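Long-range contacts in cytochrome c (Rhodothermus marinus, PDB 3CP5), which binds a covalently attached heme c and probably carries electrons between redox partners: residues A[38-43]-A[111-116]; A[21-26]-A[68-73]. One frame throughout, in Å; residues are numbered along the deposited sequence. Where two conformers were deposited one is given.

In the fold
Helix 107-123 supplies one side of interaction 1 and packs against both segments of interaction 2 in this single-chain, all-helical cytochrome c. In chain order the segments alternate, 21-26, 38-43, 68-73 and 111-116, so the two closures interlock along the chain. Interaction 1 crosses helix 31-44, which leads into the heme-attaching Cys-45, with helix 107-123; interaction 2 lays the extended loop between helices 10-17 and 31-44 over the start of helix 69-77. Their centres are about 14 Å apart, yet segment 111-116 reaches both: Arg-111 NH2 probably hydrogen-bonds to Ser-24 O, and Leu-114 CD2 packs on Pro-69 CB. Each contact also reaches the heme, through Ile-113 in interaction 1 and Tyr-71 in interaction 2.

Interaction 1 (A[38-43]-A[111-116]); sequences EQLFNT and RAILEY
Ala-112 CB meets Leu-40 CD1 at 3.9 Å in the near-perpendicular crossing of helices 31-44 and 107-123, the counterpart of the N- and C-terminal helix pair of classical cytochromes c. The axes of the two short segments pass 8.4 Å apart at a signed angle of -103°. One residue on, Ile-113 sends CG1 to Leu-40 CB at 3.6 Å. Its CG1 is anti to the carbonyl carbon (chi1 -63°), while the other branch, CG2, sits at the edge of the Phe-41 ring; Ile-113 also touches the heme, and Phe-41 packs near the axial ligand His-49. Tyr-116 contributes the largest area to the contact. Glu-38 CA lies over one face of its ring, 3.7 Å from the centroid and 15° off the normal, a CH-pi contact. The Glu-38 chain continues past the CE1 rim, with its carboxylate plane turned only slightly from the ring plane. Phe-41 and Tyr-116 form an oblique aromatic pair with centroids 5.4 Å apart. An alanine in place of Tyr-116 would probably open a gap beside Phe-41 and leave the Glu-38 backbone without its aromatic cover. Between the two rings the nearest approach is Tyr-116 CE2, 3.7 Å from Phe-41 CG over one face of the phenylalanine.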
ATOM      1  N   GLU A  38     -10.917  -0.265  -5.561  1.00  9.14           N
ATOM      2  CA  GLU A  38     -11.167   1.144  -5.878  1.00  9.91           C
ATOM      3  C   GLU A  38     -12.088   1.806  -4.851  1.00 10.22           C
ATOM      4  O   GLU A  38     -11.871   2.917  -4.370  1.00 10.22           O
ATOM      5  CB  GLU A  38     -11.736   1.259  -7.279  1.00 10.64           C
ATOM      6  CG  GLU A  38     -12.023   2.642  -7.799  1.00 15.15           C
ATOM      7  CD  GLU A  38     -12.431   2.713  -9.260  1.00 25.39           C
ATOM      8  OE1 GLU A  38     -12.493   1.692  -9.959  1.00 43.09           O
ATOM      9  OE2 GLU A  38     -12.697   3.849  -9.711  1.00 42.16           O
ATOM     10  N   GLN A  39     -13.187   1.104  -4.541  1.00  9.38           N
ATOM     11  CA  GLN A  39     -14.135   1.578  -3.543  1.00 10.09           C
ATOM     12  C   GLN A  39     -13.435   1.722  -2.205  1.00  8.96           C
ATOM     13  O   GLN A  39     -13.635   2.715  -1.498  1.00  9.48           O
ATOM     14  CB  GLN A  39     -15.310   0.622  -3.428  1.00 12.58           C
ATOM     15  CG  GLN A  39     -16.126   0.513  -4.704  1.00 22.23           C
ATOM     16  CD  GLN A  39     -17.145  -0.618  -4.579  1.00 31.25           C
ATOM     17  OE1 GLN A  39     -17.062  -1.493  -3.704  1.00 36.35           O
ATOM     18  NE2 GLN A  39     -18.119  -0.567  -5.467  1.00 48.16           N
ATOM     19  N   LEU A  40     -12.643   0.753  -1.824  1.00  8.44           N
ATOM     20  CA  LEU A  40     -11.988   0.811  -0.515  1.00  8.82           C
ATOM     21  C   LEU A  40     -10.910   1.888  -0.477  1.00  7.69           C
ATOM     22  O   LEU A  40     -10.760   2.563   0.528  1.00  9.12           O
ATOM     23  CB  LEU A  40     -11.323  -0.550  -0.258  1.00  8.21           C
ATOM     24  CG  LEU A  40     -12.241  -1.669   0.163  1.00  8.23           C
ATOM     25  CD1 LEU A  40     -11.537  -3.017   0.031  1.00 10.51           C
ATOM     26  CD2 LEU A  40     -12.854  -1.486   1.541  1.00 15.02           C
ATOM     27  N   PHE A  41     -10.256   2.163  -1.594  1.00  7.97           N
ATOM     28  CA  PHE A  41      -9.263   3.215  -1.663  1.00  7.63           C
ATOM     29  C   PHE A  41      -9.933   4.582  -1.462  1.00  8.36           C
ATOM     30  O   PHE A  41      -9.430   5.430  -0.739  1.00  8.59           O
ATOM     31  CB  PHE A  41      -8.514   3.136  -2.990  1.00  8.13           C
ATOM     32  CG  PHE A  41      -7.344   4.091  -3.135  1.00  7.98           C
ATOM     33  CD1 PHE A  41      -6.060   3.726  -2.789  1.00 10.08           C
ATOM     34  CD2 PHE A  41      -7.555   5.373  -3.642  1.00 10.65           C
ATOM     35  CE1 PHE A  41      -4.990   4.562  -2.917  1.00  9.41           C
ATOM     36  CE2 PHE A  41      -6.494   6.220  -3.741  1.00 11.51           C
ATOM     37  CZ  PHE A  41      -5.224   5.847  -3.383  1.00 11.33           C
ATOM     38  N   ASN A  42     -11.074   4.766  -2.118  0.50  8.21           N
ATOM     39  CA  ASN A  42     -11.847   5.985  -1.907  0.50  9.00           C
ATOM     40  C   ASN A  42     -12.195   6.195  -0.442  0.50  8.75           C
ATOM     41  O   ASN A  42     -12.099   7.295   0.102  0.50  9.85           O
ATOM     42  CB  ASN A  42     -13.133   5.939  -2.754  0.50  8.54           C
ATOM     43  CG  ASN A  42     -13.903   7.229  -2.479  0.50 10.41           C
ATOM     44  OD1 ASN A  42     -14.803   7.259  -1.653  0.50 18.52           O
ATOM     45  ND2 ASN A  42     -13.543   8.311  -3.130  0.50 14.92           N
ATOM     46  N   THR A  43     -12.606   5.108   0.206  1.00  8.72           N
ATOM     47  CA  THR A  43     -13.052   5.151   1.595  1.00  9.80           C
ATOM     48  C   THR A  43     -11.929   5.412   2.595  1.00  8.24           C
ATOM     49  O   THR A  43     -12.038   6.206   3.539  1.00 11.03           O
ATOM     50  CB  THR A  43     -13.709   3.770   1.952  1.00  9.49           C
ATOM     51  OG1 THR A  43     -14.880   3.588   1.147  1.00 13.71           O
ATOM     52  CG2 THR A  43     -14.118   3.698   3.392  1.00 11.25           C
ATOM     53  N   ARG A 111      -5.736  -6.648   0.434  1.00  7.82           N
ATOM     54  CA  ARG A 111      -5.415  -7.361  -0.816  1.00  8.11           C
ATOM     55  C   ARG A 111      -6.224  -6.814  -1.984  1.00  7.26           C
ATOM     56  O   ARG A 111      -5.724  -6.725  -3.122  1.00  7.95           O
ATOM     57  CB  ARG A 111      -5.631  -8.840  -0.562  1.00 10.33           C
ATOM     58  CG  ARG A 111      -5.339  -9.733  -1.776  1.00 11.78           C
ATOM     59  CD  ARG A 111      -3.872  -9.591  -2.204  1.00 11.33           C
ATOM     60  NE  ARG A 111      -3.589 -10.303  -3.446  1.00 16.74           N
ATOM     61  CZ  ARG A 111      -3.784  -9.812  -4.683  1.00 20.91           C
ATOM     62  NH1 ARG A 111      -4.262  -8.598  -4.922  1.00 13.37           N
ATOM     63  NH2 ARG A 111      -3.471 -10.587  -5.707  1.00 24.48           N
ATOM     64  N   ALA A 112      -7.477  -6.400  -1.754  1.00  8.07           N
ATOM     65  CA  ALA A 112      -8.290  -5.740  -2.787  1.00  7.96           C
ATOM     66  C   ALA A 112      -7.702  -4.413  -3.211  1.00  7.29           C
ATOM     67  O   ALA A 112      -7.588  -4.082  -4.385  1.00  8.03           O
ATOM     68  CB  ALA A 112      -9.745  -5.614  -2.306  1.00  8.24           C
ATOM     69  N   ILE A 113      -7.284  -3.591  -2.227  1.00  8.13           N
ATOM     70  CA  ILE A 113      -6.638  -2.325  -2.514  1.00  7.40           C
ATOM     71  C   ILE A 113      -5.373  -2.552  -3.310  1.00  7.15           C
ATOM     72  O   ILE A 113      -5.095  -1.828  -4.287  1.00  7.90           O
ATOM     73  CB  ILE A 113      -6.408  -1.485  -1.232  1.00  7.57           C
ATOM     74  CG1 ILE A 113      -7.738  -1.111  -0.578  1.00  8.34           C
ATOM     75  CG2 ILE A 113      -5.576  -0.263  -1.517  1.00  8.26           C
ATOM     76  CD1 ILE A 113      -7.619  -0.486   0.786  1.00 11.46           C
ATOM     77  N   LEU A 114      -4.589  -3.591  -2.978  1.00  7.97           N
ATOM     78  CA  LEU A 114      -3.383  -3.889  -3.761  1.00  8.15           C
ATOM     79  C   LEU A 114      -3.726  -4.221  -5.214  1.00  7.56           C
ATOM     80  O   LEU A 114      -3.057  -3.721  -6.117  1.00  7.60           O
ATOM     81  CB  LEU A 114      -2.633  -5.070  -3.140  1.00  9.00           C
ATOM     82  CG  LEU A 114      -1.403  -5.595  -3.871  1.00  7.63           C
ATOM     83  CD1 LEU A 114      -0.325  -4.524  -3.930  1.00 13.16           C
ATOM     84  CD2 LEU A 114      -0.852  -6.884  -3.356  1.00  9.57           C
ATOM     85  N   GLU A 115      -4.806  -4.931  -5.444  1.00  8.01           N
ATOM     86  CA  GLU A 115      -5.282  -5.232  -6.782  1.00  7.61           C
ATOM     87  C   GLU A 115      -5.641  -3.957  -7.560  1.00  7.91           C
ATOM     88  O   GLU A 115      -5.294  -3.808  -8.759  1.00  8.27           O
ATOM     89  CB  GLU A 115      -6.457  -6.209  -6.785  1.00  8.63           C
ATOM     90  CG  GLU A 115      -6.553  -6.941  -8.096  1.00  9.65           C
ATOM     91  CD  GLU A 115      -5.597  -8.085  -8.320  1.00 13.01           C
ATOM     92  OE1 GLU A 115      -5.918  -8.937  -9.179  1.00 14.85           O
ATOM     93  OE2 GLU A 115      -4.560  -8.151  -7.628  1.00 11.73           O
ATOM     94  N   TYR A 116      -6.315  -3.024  -6.901  1.00  7.22           N
ATOM     95  CA  TYR A 116      -6.583  -1.721  -7.475  1.00  7.70           C
ATOM     96  C   TYR A 116      -5.308  -0.974  -7.833  1.00  7.99           C
ATOM     97  O   TYR A 116      -5.160  -0.397  -8.926  1.00  8.09           O
ATOM     98  CB  TYR A 116      -7.458  -0.899  -6.539  1.00  9.59           C
ATOM     99  CG  TYR A 116      -7.641   0.547  -6.981  1.00  8.23           C
ATOM    100  CD1 TYR A 116      -8.316   0.858  -8.141  1.00 10.61           C
ATOM    101  CD2 TYR A 116      -7.169   1.612  -6.253  1.00 10.83           C
ATOM    102  CE1 TYR A 116      -8.502   2.186  -8.545  1.00 12.18           C
ATOM    103  CE2 TYR A 116      -7.334   2.916  -6.628  1.00 10.13           C
ATOM    104  CZ  TYR A 116      -8.009   3.215  -7.783  1.00 10.80           C
ATOM    105  OH  TYR A 116      -8.170   4.501  -8.190  1.00 15.78           O
TER

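Interaction 2 (A[21-26]-A[68-73]); sequences KQVSLG and GPVYIM. With HEC (heme c), chain C.
Val-23 points its side chain at the first turn of helix 69-77, where an extended loop with no regular secondary structure packs on one of the heme-pocket helices of the cytochrome c fold. From CB the chain forks. One branch, CG1, stands anti to the carbonyl carbon (chi1 -61°) and touches Met-73 CG at 4.0 Å, with Val-70 CG2 slightly farther away. The other, CG2, falls between the backbone N and the carbonyl carbon and meets the proline ring, 3.7 Å from Pro-69 CG and 3.8 Å from Pro-69 CB. The two tips thus touch residues one helical turn apart, a spacing matched by the backbone bond from Met-73 N to Pro-69 O. Just before Val-23 the loop backbone takes over: Val-70 CG2 approaches Lys-21 O at 3.8 Å and Gln-22 CA at 4.1 Å, both van der Waals contacts. Gly-68 occupies the N-cap position of this helix, and Glu-11 of helix 10-17 accepts hydrogen bonds from the N atoms of Val-70 and Tyr-71. Tyr-71 extends from the helix to the heme, its ring edge-to-face with His-86; Tyr-71 OH donates a hydrogen bond to propionate oxygen O2A of heme c at 2.7 Å.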
ATOM      1  N   LYS A  21       3.414 -12.155   5.087  1.00  9.59           N
ATOM      2  CA  LYS A  21       4.690 -12.728   4.678  1.00 10.73           C
ATOM      3  C   LYS A  21       4.734 -12.970   3.178  1.00 10.44           C
ATOM      4  O   LYS A  21       5.826 -12.922   2.574  1.00 11.37           O
ATOM      5  CB  LYS A  21       4.934 -14.061   5.417  1.00 12.59           C
ATOM      6  CG  LYS A  21       5.119 -13.924   6.921  1.00 14.52           C
ATOM      7  CD  LYS A  21       5.496 -15.179   7.673  1.00 22.07           C
ATOM      8  CE  LYS A  21       5.683 -14.956   9.166  1.00 28.11           C
ATOM      9  NZ  LYS A  21       7.046 -14.420   9.488  1.00 31.96           N
ATOM     10  N   GLN A  22       3.612 -13.256   2.584  1.00  9.58           N
ATOM     11  CA  GLN A  22       3.532 -13.639   1.170  1.00 10.17           C
ATOM     12  C   GLN A  22       2.159 -13.254   0.647  1.00 10.03           C
ATOM     13  O   GLN A  22       1.189 -13.141   1.395  1.00  9.08           O
ATOM     14  CB  GLN A  22       3.879 -15.134   0.961  1.00  9.81           C
ATOM     15  CG  GLN A  22       2.800 -16.040   1.539  1.00 12.97           C
ATOM     16  CD  GLN A  22       3.264 -17.474   1.635  1.00 13.14           C
ATOM     17  OE1 GLN A  22       4.322 -17.750   2.161  1.00 24.50           O
ATOM     18  NE2 GLN A  22       2.536 -18.401   1.144  1.00 18.45           N
ATOM     19  N   VAL A  23       2.064 -13.071  -0.671  1.00 11.03           N
ATOM     20  CA  VAL A  23       0.816 -12.769  -1.327  1.00 12.17           C
ATOM     21  C   VAL A  23       0.620 -13.687  -2.536  1.00 13.51           C
ATOM     22  O   VAL A  23       1.584 -14.250  -3.089  1.00 17.21           O
ATOM     23  CB  VAL A  23       0.745 -11.320  -1.817  1.00 15.33           C
ATOM     24  CG1 VAL A  23       0.855 -10.361  -0.646  1.00 23.99           C
ATOM     25  CG2 VAL A  23       1.804 -11.070  -2.860  1.00 23.63           C
ATOM     26  N   SER A  24      -0.583 -13.938  -2.992  1.00 12.46           N
ATOM     27  CA  SER A  24      -0.885 -14.709  -4.196  0.57 15.68           C
ATOM     28  C   SER A  24      -1.446 -13.798  -5.268  1.00 13.47           C
ATOM     29  O   SER A  24      -2.461 -13.154  -5.009  1.00 18.74           O
ATOM     30  CB  SER A  24      -1.898 -15.807  -3.875  0.57 17.80           C
ATOM     31  OG  SER A  24      -2.181 -16.596  -5.012  0.57 20.91           O
ATOM     32  N   LEU A  25      -0.874 -13.715  -6.442  1.00 19.56           N
ATOM     33  CA  LEU A  25      -1.405 -12.837  -7.497  1.00 24.41           C
ATOM     34  C   LEU A  25      -1.832 -13.676  -8.691  1.00 27.70           C
ATOM     35  O   LEU A  25      -1.124 -14.670  -8.917  1.00 43.15           O
ATOM     36  CB  LEU A  25      -0.268 -11.832  -7.854  1.00 33.89           C
ATOM     37  CG  LEU A  25      -0.270 -10.574  -7.008  1.00 35.84           C
ATOM     38  CD1 LEU A  25      -0.095 -10.813  -5.547  1.00 44.03           C
ATOM     39  CD2 LEU A  25       0.596  -9.425  -7.447  1.00 55.31           C
ATOM     40  N   GLY A  26      -2.903 -13.473  -9.456  1.00 32.25           N
ATOM     41  CA  GLY A  26      -3.128 -14.417 -10.576  1.00 38.16           C
ATOM     42  C   GLY A  26      -2.359 -14.024 -11.827  1.00 43.59           C
ATOM     43  O   GLY A  26      -1.567 -13.086 -11.698  1.00 52.86           O
ATOM     44  N   GLY A  68       7.546  -3.756  -3.513  1.00  9.48           N
ATOM     45  CA  GLY A  68       6.947  -5.061  -3.561  1.00  9.96           C
ATOM     46  C   GLY A  68       5.607  -5.128  -2.860  1.00 10.20           C
ATOM     47  O   GLY A  68       5.220  -4.264  -2.062  1.00  8.97           O
ATOM     48  N   PRO A  69       4.847  -6.169  -3.187  1.00  9.38           N
ATOM     49  CA  PRO A  69       3.489  -6.292  -2.629  1.00  9.31           C
ATOM     50  C   PRO A  69       3.430  -6.523  -1.144  1.00  8.61           C
ATOM     51  O   PRO A  69       2.469  -6.079  -0.492  1.00  8.92           O
ATOM     52  CB  PRO A  69       2.918  -7.439  -3.468  1.00  9.63           C
ATOM     53  CG  PRO A  69       4.084  -8.290  -3.825  1.00 10.83           C
ATOM     54  CD  PRO A  69       5.122  -7.240  -4.190  1.00 10.10           C
ATOM     55  N   VAL A  70       4.399  -7.203  -0.555  1.00  8.56           N
ATOM     56  CA  VAL A  70       4.382  -7.453   0.878  1.00  9.28           C
ATOM     57  C   VAL A  70       4.632  -6.140   1.585  1.00  8.23           C
ATOM     58  O   VAL A  70       3.938  -5.845   2.594  1.00  8.98           O
ATOM     59  CB  VAL A  70       5.374  -8.552   1.248  1.00 10.14           C
ATOM     60  CG1 VAL A  70       5.421  -8.709   2.748  1.00 10.56           C
ATOM     61  CG2 VAL A  70       4.987  -9.855   0.551  1.00 11.72           C
ATOM     62  N   TYR A  71       5.563  -5.316   1.149  1.00  8.30           N
ATOM     63  CA  TYR A  71       5.690  -3.969   1.697  1.00  8.13           C
ATOM     64  C   TYR A  71       4.392  -3.205   1.643  1.00  8.86           C
ATOM     65  O   TYR A  71       4.000  -2.593   2.617  1.00  7.77           O
ATOM     66  CB  TYR A  71       6.806  -3.219   0.964  1.00  9.13           C
ATOM     67  CG  TYR A  71       6.981  -1.753   1.312  1.00  8.38           C
ATOM     68  CD1 TYR A  71       7.845  -1.345   2.319  1.00  9.67           C
ATOM     69  CD2 TYR A  71       6.286  -0.764   0.647  1.00  8.12           C
ATOM     70  CE1 TYR A  71       7.975   0.003   2.615  1.00  9.44           C
ATOM     71  CE2 TYR A  71       6.400   0.579   0.903  1.00  8.98           C
ATOM     72  CZ  TYR A  71       7.267   0.958   1.897  1.00  8.90           C
ATOM     73  OH  TYR A  71       7.403   2.300   2.185  1.00  9.94           O
ATOM     74  N   ILE A  72       3.742  -3.169   0.486  1.00  7.71           N
ATOM     75  CA  ILE A  72       2.547  -2.355   0.380  1.00  7.75           C
ATOM     76  C   ILE A  72       1.444  -2.869   1.300  1.00  8.08           C
ATOM     77  O   ILE A  72       0.775  -2.074   1.950  1.00  7.82           O
ATOM     78  CB  ILE A  72       2.088  -2.332  -1.081  1.00  8.55           C
ATOM     79  CG1 ILE A  72       3.115  -1.622  -1.984  1.00  8.24           C
ATOM     80  CG2 ILE A  72       0.718  -1.677  -1.247  1.00  8.83           C
ATOM     81  CD1 ILE A  72       2.910  -1.889  -3.472  1.00  8.20           C
ATOM     82  N   MET A  73       1.233  -4.190   1.394  1.00  7.91           N
ATOM     83  CA  MET A  73       0.243  -4.764   2.309  1.00  7.99           C
ATOM     84  C   MET A  73       0.540  -4.405   3.748  1.00  7.11           C
ATOM     85  O   MET A  73      -0.367  -4.036   4.507  1.00  8.20           O
ATOM     86  CB  MET A  73       0.214  -6.303   2.172  1.00  8.82           C
ATOM     87  CG  MET A  73      -0.255  -6.781   0.810  1.00 10.71           C
ATOM     88  SD  MET A  73      -2.053  -6.678   0.707  0.86  8.56           S
ATOM     89  CE  MET A  73      -2.522  -8.033   1.766  0.86  9.99           C
TER
HETATM   90 FE   HEC C 202      -0.579   6.118   3.200  1.00  7.67          FE
HETATM   91  CHA HEC C 202       2.817   6.351   2.885  1.00  7.63           C
HETATM   92  CHB HEC C 202      -0.618   3.439   1.094  1.00  6.66           C
HETATM   93  CHC HEC C 202      -3.928   5.715   3.825  1.00  7.17           C
HETATM   94  CHD HEC C 202      -0.636   9.097   4.809  1.00  8.14           C
HETATM   95  NA  HEC C 202       0.813   5.129   2.185  1.00  8.23           N
HETATM   96  C1A HEC C 202       2.197   5.313   2.204  1.00  7.66           C
HETATM   97  C2A HEC C 202       2.830   4.257   1.452  1.00  7.06           C
HETATM   98  C3A HEC C 202       1.880   3.469   0.930  1.00  6.76           C
HETATM   99  C4A HEC C 202       0.616   4.002   1.419  1.00  6.59           C
HETATM  100  CMA HEC C 202       2.045   2.233   0.019  1.00  8.64           C
HETATM  101  CAA HEC C 202       4.337   4.148   1.118  1.00  8.18           C
HETATM  102  CBA HEC C 202       4.712   4.823  -0.203  1.00  7.98           C
HETATM  103  CGA HEC C 202       6.124   4.525  -0.648  1.00  9.63           C
HETATM  104  O1A HEC C 202       6.600   5.235  -1.594  1.00 10.99           O
HETATM  105  O2A HEC C 202       6.744   3.565  -0.118  1.00  9.59           O
HETATM  106  NB  HEC C 202      -2.014   4.885   2.556  1.00  7.32           N
HETATM  107  C1B HEC C 202      -1.841   3.921   1.582  1.00  7.10           C
HETATM  108  C2B HEC C 202      -3.101   3.270   1.335  1.00  7.86           C
HETATM  109  C3B HEC C 202      -4.044   3.829   2.147  1.00  6.72           C
HETATM  110  C4B HEC C 202      -3.347   4.844   2.911  1.00  6.32           C
HETATM  111  CMB HEC C 202      -3.266   2.148   0.279  1.00  9.84           C
HETATM  112  CAB HEC C 202      -5.498   3.370   2.376  1.00  7.94           C
HETATM  113  CBB HEC C 202      -5.622   2.026   2.797  1.00  9.00           C
HETATM  114  NC  HEC C 202      -1.977   7.148   4.187  1.00  7.11           N
HETATM  115  C1C HEC C 202      -3.319   6.824   4.384  1.00  7.58           C
HETATM  116  C2C HEC C 202      -3.987   7.853   5.155  1.00  9.35           C
HETATM  117  C3C HEC C 202      -3.083   8.805   5.433  1.00  9.05           C
HETATM  118  C4C HEC C 202      -1.854   8.404   4.788  1.00  8.40           C
HETATM  119  CMC HEC C 202      -5.499   7.885   5.336  1.00  9.16           C
HETATM  120  CAC HEC C 202      -3.319  10.229   6.021  1.00  9.45           C
HETATM  121  CBC HEC C 202      -3.908  10.211   7.315  1.00 12.15           C
HETATM  122  ND  HEC C 202       0.825   7.433   3.740  1.00  8.27           N
HETATM  123  C1D HEC C 202       0.593   8.638   4.394  1.00  8.63           C
HETATM  124  C2D HEC C 202       1.866   9.338   4.575  1.00  7.92           C
HETATM  125  C3D HEC C 202       2.823   8.513   4.136  1.00  7.84           C
HETATM  126  C4D HEC C 202       2.161   7.368   3.543  1.00  8.59           C
HETATM  127  CMD HEC C 202       1.931  10.717   5.287  1.00  9.36           C
HETATM  128  CAD HEC C 202       4.354   8.663   4.203  1.00  9.08           C
HETATM  129  CBD HEC C 202       4.890   7.963   5.476  1.00  9.79           C
HETATM  130  CGD HEC C 202       4.317   8.641   6.700  1.00  9.60           C
HETATM  131  O1D HEC C 202       3.591   7.973   7.491  1.00 10.88           O
HETATM  132  O2D HEC C 202       4.614   9.889   6.823  1.00 11.49           O